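Local coordinates for H127A/Y244A mutant of alginate lyase AlyC3 in complex with dimannuronate (Psychromonas sp., PDB 7C8F), which cleaves alginate by beta-elimination as a polysaccharide lyase of family PL7, here an engineered mutant holding a dimannuronate, at residues Gln3-Tyr17 with Thr51-Glu65. Sequence-based numbering, arbitrary orientation.
Sequences QFSNQDGALGEPANY and TGIVNQYFYVDKKSE
A single antiparallel bridge between Gly12 and Val60 joins the N-terminal loop to strand 58-60, at the outer edge of the seven-stranded sheet in this beta-jelly-roll lyase. Gly12 N donates to Val60 O (2.8 Å) and Val60 N returns an almost straight bond (178°) to Gly12 O; glycine suits the place because a beta carbon would strike Val60 O. Beside it, Leu11 lays CD2 over the Tyr59 ring, 4.0 Å from the centroid, a CH-pi contact offset toward the rim. Pro14, rigid and apolar, sets CG 3.6 Å from Phe58 CE2 and its CA against Val60 CG2. Tyr17 combines a flat face with a hydroxyl: with CG anti to the carbonyl carbon (chi1 -69°), its ring takes Val60 CG1 centrally over one face, 3.5 Å from the centroid, while Tyr17 OH meets a water that donates to Lys62 O. Were Tyr17 an alanine, Val60 CG1 would probably lose the ring it packs on, and the water its phenolic partner. Lys62, long and extended, carries NZ to a lone pair of Gly9 O (2.8 Å). Near the loop's start, Asn55 serves both ways, ND2 donating to Gln3 O (2.8 Å) and OD1 accepting from Tyr57 N. In the surrounding fold, Pro14 and Val60 pack on Leu67 of strand 67-72, while Leu24 and Phe20 of helix 18-25 touch Pro14 and Val60 respectively.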
ATOM      1  N   GLN B   3      -3.863  33.294  17.823  1.00 73.86           N
ATOM      2  CA  GLN B   3      -4.943  34.063  18.437  1.00 66.48           C
ATOM      3  C   GLN B   3      -6.154  34.315  17.560  1.00 73.46           C
ATOM      4  O   GLN B   3      -6.068  34.221  16.375  1.00 47.21           O
ATOM      5  CB  GLN B   3      -4.410  35.424  18.910  1.00 53.10           C
ATOM      6  CG  GLN B   3      -3.500  36.146  17.937  1.00 64.81           C
ATOM      7  CD  GLN B   3      -4.189  36.727  16.714  1.00 99.92           C
ATOM      8  OE1 GLN B   3      -5.292  37.263  16.794  1.00 82.91           O
ATOM      9  NE2 GLN B   3      -3.524  36.617  15.554  1.00 68.84           N
ATOM     10  N   PHE B   4      -7.278  34.644  18.181  1.00 42.29           N
ATOM     11  CA  PHE B   4      -8.502  34.927  17.480  1.00 59.20           C
ATOM     12  C   PHE B   4      -9.006  36.293  17.905  1.00 68.57           C
ATOM     13  O   PHE B   4      -8.892  36.648  19.054  1.00 62.45           O
ATOM     14  CB  PHE B   4      -9.547  33.801  17.665  1.00 46.85           C
ATOM     15  CG  PHE B   4      -9.069  32.471  17.176  1.00 48.65           C
ATOM     16  CD1 PHE B   4      -8.364  32.363  16.017  1.00 42.76           C
ATOM     17  CD2 PHE B   4      -9.275  31.344  17.893  1.00 70.62           C
ATOM     18  CE1 PHE B   4      -7.888  31.167  15.567  1.00 31.40           C
ATOM     19  CE2 PHE B   4      -8.782  30.129  17.446  1.00 92.44           C
ATOM     20  CZ  PHE B   4      -8.094  30.049  16.281  1.00 45.96           C
ATOM     21  N   SER B   5      -9.481  37.078  16.951  1.00 51.00           N
ATOM     22  CA  SER B   5     -10.013  38.417  17.176  1.00 61.77           C
ATOM     23  C   SER B   5     -10.633  38.889  15.889  1.00 62.34           C
ATOM     24  O   SER B   5     -10.001  38.769  14.869  1.00 51.83           O
ATOM     25  CB  SER B   5      -8.916  39.425  17.480  1.00 47.85           C
ATOM     26  OG  SER B   5      -9.476  40.697  17.606  1.00 47.90           O
ATOM     27  N   ASN B   6     -11.839  39.447  15.927  1.00 39.09           N
ATOM     28  CA  ASN B   6     -12.449  40.002  14.726  1.00 40.94           C
ATOM     29  C   ASN B   6     -12.147  41.480  14.508  1.00 35.09           C
ATOM     30  O   ASN B   6     -12.805  42.088  13.733  1.00 33.92           O
ATOM     31  CB  ASN B   6     -13.943  39.790  14.621  1.00 27.79           C
ATOM     32  CG  ASN B   6     -14.711  40.420  15.761  1.00 86.90           C
ATOM     33  OD1 ASN B   6     -14.274  41.392  16.372  1.00 47.12           O
ATOM     34  ND2 ASN B   6     -15.882  39.855  16.040  1.00 58.04           N
ATOM     35  N   GLN B   7     -11.109  41.960  15.177  1.00 44.59           N
ATOM     36  CA  GLN B   7     -10.646  43.339  15.097  1.00 56.45           C
ATOM     37  C   GLN B   7     -11.779  44.318  15.214  1.00 84.43           C
ATOM     38  O   GLN B   7     -12.035  45.143  14.359  1.00 49.29           O
ATOM     39  CB  GLN B   7      -9.806  43.561  13.875  1.00 39.38           C
ATOM     40  CG  GLN B   7      -8.579  42.709  14.024  1.00 70.69           C
ATOM     41  CD  GLN B   7      -7.694  42.661  12.816  1.00 83.66           C
ATOM     42  OE1 GLN B   7      -7.993  43.262  11.799  1.00 73.42           O
ATOM     43  NE2 GLN B   7      -6.606  41.912  12.918  1.00 61.87           N
ATOM     44  N   ASP B   8     -12.470  44.133  16.318  1.00 84.76           N
ATOM     45  CA  ASP B   8     -13.609  44.914  16.693  1.00 77.38           C
ATOM     46  C   ASP B   8     -14.670  44.989  15.624  1.00 71.30           C
ATOM     47  O   ASP B   8     -15.226  46.042  15.373  1.00 52.53           O
ATOM     48  CB  ASP B   8     -13.188  46.289  17.178  1.00 57.69           C
ATOM     49  CG  ASP B   8     -14.119  46.803  18.218  1.00 95.07           C
ATOM     50  OD1 ASP B   8     -15.241  46.277  18.250  1.00 91.99           O
ATOM     51  OD2 ASP B   8     -13.757  47.707  19.000  1.00112.50           O
ATOM     52  N   GLY B   9     -14.979  43.849  15.039  1.00 41.22           N
ATOM     53  CA  GLY B   9     -15.997  43.807  14.038  1.00 38.58           C
ATOM     54  C   GLY B   9     -15.513  44.061  12.644  1.00 37.31           C
ATOM     55  O   GLY B   9     -16.290  43.984  11.726  1.00 47.58           O
ATOM     56  N   ALA B  10     -14.248  44.358  12.474  1.00 33.18           N
ATOM     57  CA  ALA B  10     -13.807  44.597  11.104  1.00 36.19           C
ATOM     58  C   ALA B  10     -13.819  43.313  10.283  1.00 35.08           C
ATOM     59  O   ALA B  10     -14.144  43.338   9.091  1.00 34.08           O
ATOM     60  CB  ALA B  10     -12.416  45.234  11.092  1.00 40.78           C
ATOM     61  N   LEU B  11     -13.485  42.183  10.901  1.00 29.96           N
ATOM     62  CA  LEU B  11     -13.312  40.919  10.193  1.00 27.13           C
ATOM     63  C   LEU B  11     -14.553  40.058  10.375  1.00 25.84           C
ATOM     64  O   LEU B  11     -15.051  39.911  11.496  1.00 27.47           O
ATOM     65  CB  LEU B  11     -12.090  40.180  10.741  1.00 27.76           C
ATOM     66  CG  LEU B  11     -10.761  40.940  10.708  1.00 28.89           C
ATOM     67  CD1 LEU B  11      -9.626  40.074  11.236  1.00 32.29           C
ATOM     68  CD2 LEU B  11     -10.449  41.452   9.298  1.00 26.55           C
ATOM     69  N   GLY B  12     -15.052  39.497   9.279  1.00 24.45           N
ATOM     70  CA  GLY B  12     -16.160  38.562   9.381  1.00 23.15           C
ATOM     71  C   GLY B  12     -15.693  37.218   9.920  1.00 23.97           C
ATOM     72  O   GLY B  12     -14.588  36.757   9.626  1.00 21.83           O
ATOM     73  N   GLU B  13     -16.545  36.589  10.733  1.00 20.32           N
ATOM     74  CA  GLU B  13     -16.243  35.263  11.257  1.00 20.15           C
ATOM     75  C   GLU B  13     -16.738  34.219  10.269  1.00 21.98           C
ATOM     76  O   GLU B  13     -17.927  34.231   9.921  1.00 20.65           O
ATOM     77  CB  GLU B  13     -16.915  35.057  12.606  1.00 24.93           C
ATOM     78  CG  GLU B  13     -16.396  36.006  13.681  1.00 43.87           C
ATOM     79  CD  GLU B  13     -17.027  35.773  15.042  1.00 87.90           C
ATOM     80  OE1 GLU B  13     -17.670  34.718  15.232  1.00 43.00           O
ATOM     81  OE2 GLU B  13     -16.878  36.649  15.922  1.00 68.40           O
ATOM     82  N   PRO B  14     -15.866  33.324   9.771  1.00 17.95           N
ATOM     83  CA  PRO B  14     -16.294  32.371   8.730  1.00 19.89           C
ATOM     84  C   PRO B  14     -17.542  31.571   9.072  1.00 17.36           C
ATOM     85  O   PRO B  14     -18.377  31.329   8.194  1.00 18.19           O
ATOM     86  CB  PRO B  14     -15.043  31.495   8.538  1.00 19.02           C
ATOM     87  CG  PRO B  14     -13.902  32.453   8.811  1.00 17.22           C
ATOM     88  CD  PRO B  14     -14.400  33.327   9.961  1.00 16.14           C
ATOM     89  N   ALA B  15     -17.697  31.156  10.332  1.00 18.81           N
ATOM     90  CA  ALA B  15     -18.870  30.381  10.708  1.00 20.30           C
ATOM     91  C   ALA B  15     -20.178  31.161  10.593  1.00 19.03           C
ATOM     92  O   ALA B  15     -21.248  30.549  10.642  1.00 19.88           O
ATOM     93  CB  ALA B  15     -18.702  29.828  12.121  1.00 20.67           C
ATOM     94  N   ASN B  16     -20.122  32.472  10.395  1.00 19.82           N
ATOM     95  CA  ASN B  16     -21.332  33.271  10.239  1.00 22.54           C
ATOM     96  C   ASN B  16     -21.805  33.375   8.796  1.00 27.01           C
ATOM     97  O   ASN B  16     -22.790  34.070   8.533  1.00 23.47           O
ATOM     98  CB  ASN B  16     -21.126  34.679  10.809  1.00 22.30           C
ATOM     99  CG  ASN B  16     -21.249  34.716  12.313  1.00 25.77           C
ATOM    100  OD1 ASN B  16     -21.882  33.845  12.913  1.00 25.63           O
ATOM    101  ND2 ASN B  16     -20.642  35.721  12.936  1.00 27.36           N
ATOM    102  N   TYR B  17     -21.139  32.717   7.849  1.00 19.10           N
ATOM    103  CA  TYR B  17     -21.490  32.835   6.439  1.00 20.27           C
ATOM    104  C   TYR B  17     -22.010  31.505   5.927  1.00 21.39           C
ATOM    105  O   TYR B  17     -21.283  30.505   5.926  1.00 19.42           O
ATOM    106  CB  TYR B  17     -20.308  33.360   5.621  1.00 20.22           C
ATOM    107  CG  TYR B  17     -20.032  34.804   5.980  1.00 21.34           C
ATOM    108  CD1 TYR B  17     -19.265  35.132   7.088  1.00 20.51           C
ATOM    109  CD2 TYR B  17     -20.586  35.843   5.234  1.00 25.42           C
ATOM    110  CE1 TYR B  17     -19.036  36.454   7.439  1.00 24.48           C
ATOM    111  CE2 TYR B  17     -20.364  37.165   5.581  1.00 25.41           C
ATOM    112  CZ  TYR B  17     -19.585  37.463   6.678  1.00 25.90           C
ATOM    113  OH  TYR B  17     -19.359  38.775   7.029  1.00 30.08           O
ATOM    114  N   THR B  51     -17.345  28.185  15.472  1.00 18.60           N
ATOM    115  CA  THR B  51     -17.902  29.354  16.147  1.00 17.49           C
ATOM    116  C   THR B  51     -16.795  30.089  16.891  1.00 19.18           C
ATOM    117  O   THR B  51     -16.054  29.489  17.675  1.00 22.02           O
ATOM    118  CB  THR B  51     -18.984  28.904  17.130  1.00 14.67           C
ATOM    119  OG1 THR B  51     -20.089  28.339  16.404  1.00 18.64           O
ATOM    120  CG2 THR B  51     -19.474  30.108  17.974  1.00 21.35           C
ATOM    121  N   GLY B  52     -16.661  31.390  16.616  1.00 21.21           N
ATOM    122  CA  GLY B  52     -15.648  32.209  17.251  1.00 23.02           C
ATOM    123  C   GLY B  52     -14.260  32.159  16.640  1.00 28.85           C
ATOM    124  O   GLY B  52     -13.380  32.908  17.087  1.00 28.88           O
ATOM    125  N   ILE B  53     -14.020  31.313  15.643  1.00 21.48           N
ATOM    126  CA  ILE B  53     -12.687  31.134  15.075  1.00 22.81           C
ATOM    127  C   ILE B  53     -12.486  32.178  13.982  1.00 23.65           C
ATOM    128  O   ILE B  53     -13.082  32.076  12.907  1.00 25.15           O
ATOM    129  CB  ILE B  53     -12.503  29.717  14.521  1.00 20.67           C
ATOM    130  CG1 ILE B  53     -12.718  28.682  15.630  1.00 23.52           C
ATOM    131  CG2 ILE B  53     -11.125  29.566  13.879  1.00 23.15           C
ATOM    132  CD1 ILE B  53     -11.735  28.787  16.767  1.00 32.23           C
ATOM    133  N   VAL B  54     -11.642  33.170  14.254  1.00 22.68           N
ATOM    134  CA  VAL B  54     -11.371  34.259  13.312  1.00 23.36           C
ATOM    135  C   VAL B  54     -10.075  34.932  13.735  1.00 34.65           C
ATOM    136  O   VAL B  54      -9.781  35.039  14.927  1.00 29.55           O
ATOM    137  CB  VAL B  54     -12.548  35.265  13.269  1.00 22.07           C
ATOM    138  CG1 VAL B  54     -12.794  35.863  14.660  1.00 24.25           C
ATOM    139  CG2 VAL B  54     -12.293  36.385  12.252  1.00 23.94           C
ATOM    140  N   ASN B  55      -9.291  35.374  12.756  1.00 23.43           N
ATOM    141  CA  ASN B  55      -8.140  36.221  13.058  1.00 23.54           C
ATOM    142  C   ASN B  55      -7.656  36.882  11.773  1.00 23.94           C
ATOM    143  O   ASN B  55      -8.285  36.765  10.717  1.00 23.44           O
ATOM    144  CB  ASN B  55      -7.030  35.496  13.818  1.00 24.72           C
ATOM    145  CG  ASN B  55      -6.360  34.415  13.000  1.00 36.46           C
ATOM    146  OD1 ASN B  55      -6.381  34.437  11.772  1.00 26.23           O
ATOM    147  ND2 ASN B  55      -5.739  33.470  13.684  1.00 38.24           N
ATOM    148  N   GLN B  56      -6.547  37.620  11.893  1.00 29.11           N
ATOM    149  CA  GLN B  56      -6.009  38.393  10.779  1.00 28.01           C
ATOM    150  C   GLN B  56      -5.634  37.520   9.591  1.00 24.03           C
ATOM    151  O   GLN B  56      -5.571  38.027   8.470  1.00 25.07           O
ATOM    152  CB  GLN B  56      -4.767  39.164  11.234  1.00 29.92           C
ATOM    153  CG  GLN B  56      -3.780  38.310  12.021  1.00 55.01           C
ATOM    154  CD  GLN B  56      -2.535  39.069  12.441  1.00 95.69           C
ATOM    155  OE1 GLN B  56      -2.011  39.895  11.692  1.00 59.61           O
ATOM    156  NE2 GLN B  56      -2.052  38.791  13.648  1.00 94.66           N
ATOM    157  N   TYR B  57      -5.378  36.230   9.812  1.00 22.18           N
ATOM    158  CA  TYR B  57      -4.968  35.332   8.737  1.00 19.40           C
ATOM    159  C   TYR B  57      -6.091  34.418   8.253  1.00 20.00           C
ATOM    160  O   TYR B  57      -5.906  33.718   7.251  1.00 18.38           O
ATOM    161  CB  TYR B  57      -3.790  34.454   9.185  1.00 23.27           C
ATOM    162  CG  TYR B  57      -2.522  35.206   9.539  1.00 27.82           C
ATOM    163  CD1 TYR B  57      -1.773  35.847   8.564  1.00 54.34           C
ATOM    164  CD2 TYR B  57      -2.071  35.260  10.852  1.00 69.36           C
ATOM    165  CE1 TYR B  57      -0.610  36.528   8.887  1.00 57.03           C
ATOM    166  CE2 TYR B  57      -0.912  35.938  11.185  1.00 55.86           C
ATOM    167  CZ  TYR B  57      -0.184  36.569  10.199  1.00 60.24           C
ATOM    168  OH  TYR B  57       0.972  37.243  10.527  1.00 51.88           O
ATOM    169  N   PHE B  58      -7.244  34.416   8.923  1.00 19.21           N
ATOM    170  CA  PHE B  58      -8.342  33.498   8.616  1.00 16.78           C
ATOM    171  C   PHE B  58      -9.631  34.236   8.966  1.00 17.19           C
ATOM    172  O   PHE B  58      -9.997  34.328  10.145  1.00 18.51           O
ATOM    173  CB  PHE B  58      -8.217  32.195   9.408  1.00 17.43           C
ATOM    174  CG  PHE B  58      -9.352  31.223   9.170  1.00 16.13           C
ATOM    175  CD1 PHE B  58      -9.457  30.542   7.960  1.00 18.46           C
ATOM    176  CD2 PHE B  58     -10.316  31.001  10.140  1.00 18.40           C
ATOM    177  CE1 PHE B  58     -10.502  29.656   7.733  1.00 19.04           C
ATOM    178  CE2 PHE B  58     -11.360  30.113   9.914  1.00 19.28           C
ATOM    179  CZ  PHE B  58     -11.451  29.442   8.708  1.00 16.67           C
ATOM    180  N   TYR B  59     -10.324  34.735   7.955  1.00 17.89           N
ATOM    181  CA  TYR B  59     -11.509  35.546   8.193  1.00 17.33           C
ATOM    182  C   TYR B  59     -12.325  35.603   6.916  1.00 19.04           C
ATOM    183  O   TYR B  59     -11.879  35.168   5.846  1.00 18.80           O
ATOM    184  CB  TYR B  59     -11.123  36.956   8.672  1.00 20.96           C
ATOM    185  CG  TYR B  59     -10.339  37.771   7.652  1.00 22.97           C
ATOM    186  CD1 TYR B  59      -8.957  37.661   7.559  1.00 20.83           C
ATOM    187  CD2 TYR B  59     -10.990  38.652   6.796  1.00 22.61           C
ATOM    188  CE1 TYR B  59      -8.240  38.407   6.623  1.00 22.15           C
ATOM    189  CE2 TYR B  59     -10.292  39.405   5.867  1.00 19.85           C
ATOM    190  CZ  TYR B  59      -8.918  39.276   5.786  1.00 22.23           C
ATOM    191  OH  TYR B  59      -8.226  40.025   4.853  1.00 27.03           O
ATOM    192  N   VAL B  60     -13.522  36.168   7.020  1.00 18.52           N
ATOM    193  CA  VAL B  60     -14.333  36.479   5.855  1.00 19.68           C
ATOM    194  C   VAL B  60     -14.323  37.987   5.671  1.00 20.34           C
ATOM    195  O   VAL B  60     -14.557  38.740   6.626  1.00 22.33           O
ATOM    196  CB  VAL B  60     -15.760  35.918   5.967  1.00 20.38           C
ATOM    197  CG1 VAL B  60     -16.640  36.535   4.915  1.00 22.30           C
ATOM    198  CG2 VAL B  60     -15.736  34.407   5.781  1.00 19.59           C
ATOM    199  N   ASP B  61     -14.004  38.424   4.458  1.00 20.59           N
ATOM    200  CA  ASP B  61     -14.066  39.842   4.133  1.00 22.30           C
ATOM    201  C   ASP B  61     -15.527  40.267   4.074  1.00 20.42           C
ATOM    202  O   ASP B  61     -16.306  39.737   3.276  1.00 23.23           O
ATOM    203  CB  ASP B  61     -13.385  40.078   2.790  1.00 20.60           C
ATOM    204  CG  ASP B  61     -13.352  41.547   2.408  1.00 34.50           C
ATOM    205  OD1 ASP B  61     -14.371  42.046   1.899  1.00 34.79           O
ATOM    206  OD2 ASP B  61     -12.310  42.191   2.626  1.00 41.21           O
ATOM    207  N   LYS B  62     -15.908  41.229   4.923  1.00 27.16           N
ATOM    208  CA  LYS B  62     -17.325  41.551   5.049  1.00 34.18           C
ATOM    209  C   LYS B  62     -17.896  42.138   3.764  1.00 25.92           C
ATOM    210  O   LYS B  62     -19.085  41.958   3.478  1.00 31.53           O
ATOM    211  CB  LYS B  62     -17.566  42.482   6.239  1.00 31.76           C
ATOM    212  CG  LYS B  62     -17.419  41.809   7.596  1.00 32.00           C
ATOM    213  CD  LYS B  62     -17.966  42.702   8.707  1.00 40.88           C
ATOM    214  CE  LYS B  62     -18.106  41.950  10.018  1.00 49.22           C
ATOM    215  NZ  LYS B  62     -18.780  42.791  11.055  1.00 44.37           N
ATOM    216  N   LYS B  63     -17.073  42.821   2.972  1.00 26.08           N
ATOM    217  CA  LYS B  63     -17.587  43.439   1.757  1.00 30.89           C
ATOM    218  C   LYS B  63     -17.738  42.425   0.628  1.00 29.60           C
ATOM    219  O   LYS B  63     -18.785  42.368  -0.027  1.00 32.12           O
ATOM    220  CB  LYS B  63     -16.688  44.603   1.335  1.00 38.37           C
ATOM    221  CG  LYS B  63     -17.233  45.400   0.165  1.00 56.95           C
ATOM    222  CD  LYS B  63     -17.283  46.882   0.487  1.00 72.93           C
ATOM    223  CE  LYS B  63     -17.797  47.675  -0.700  1.00 86.15           C
ATOM    224  NZ  LYS B  63     -16.956  47.446  -1.906  1.00 65.63           N
ATOM    225  N   SER B  64     -16.704  41.616   0.383  1.00 28.02           N
ATOM    226  CA  SER B  64     -16.741  40.651  -0.708  1.00 27.03           C
ATOM    227  C   SER B  64     -17.317  39.304  -0.295  1.00 22.25           C
ATOM    228  O   SER B  64     -17.736  38.533  -1.169  1.00 24.75           O
ATOM    229  CB  SER B  64     -15.328  40.424  -1.261  1.00 33.93           C
ATOM    230  OG  SER B  64     -14.504  39.776  -0.296  1.00 27.91           O
ATOM    231  N   GLU B  65     -17.383  39.027   1.007  1.00 23.56           N
ATOM    232  CA  GLU B  65     -17.747  37.717   1.550  1.00 22.05           C
ATOM    233  C   GLU B  65     -16.801  36.610   1.104  1.00 24.62           C
ATOM    234  O   GLU B  65     -17.187  35.437   1.087  1.00 23.40           O
ATOM    235  CB  GLU B  65     -19.210  37.337   1.276  1.00 23.93           C
ATOM    236  CG  GLU B  65     -20.212  38.364   1.839  1.00 24.37           C
ATOM    237  CD  GLU B  65     -21.615  37.809   2.026  1.00 39.59           C
ATOM    238  OE1 GLU B  65     -21.839  36.607   1.781  1.00 34.07           O
ATOM    239  OE2 GLU B  65     -22.508  38.586   2.427  1.00 42.10           O
TER
HETATM  240  O   HOH W   1     -13.946  42.162   6.609  1.00 35.48           O
HETATM  241  O   HOH W   2     -14.525  35.610  18.189  1.00 53.30           O
HETATM  242  O   HOH W   3     -15.567  31.058  12.172  1.00 24.27           O
HETATM  243  O   HOH W   4     -20.673  40.689   5.293  1.00 33.88           O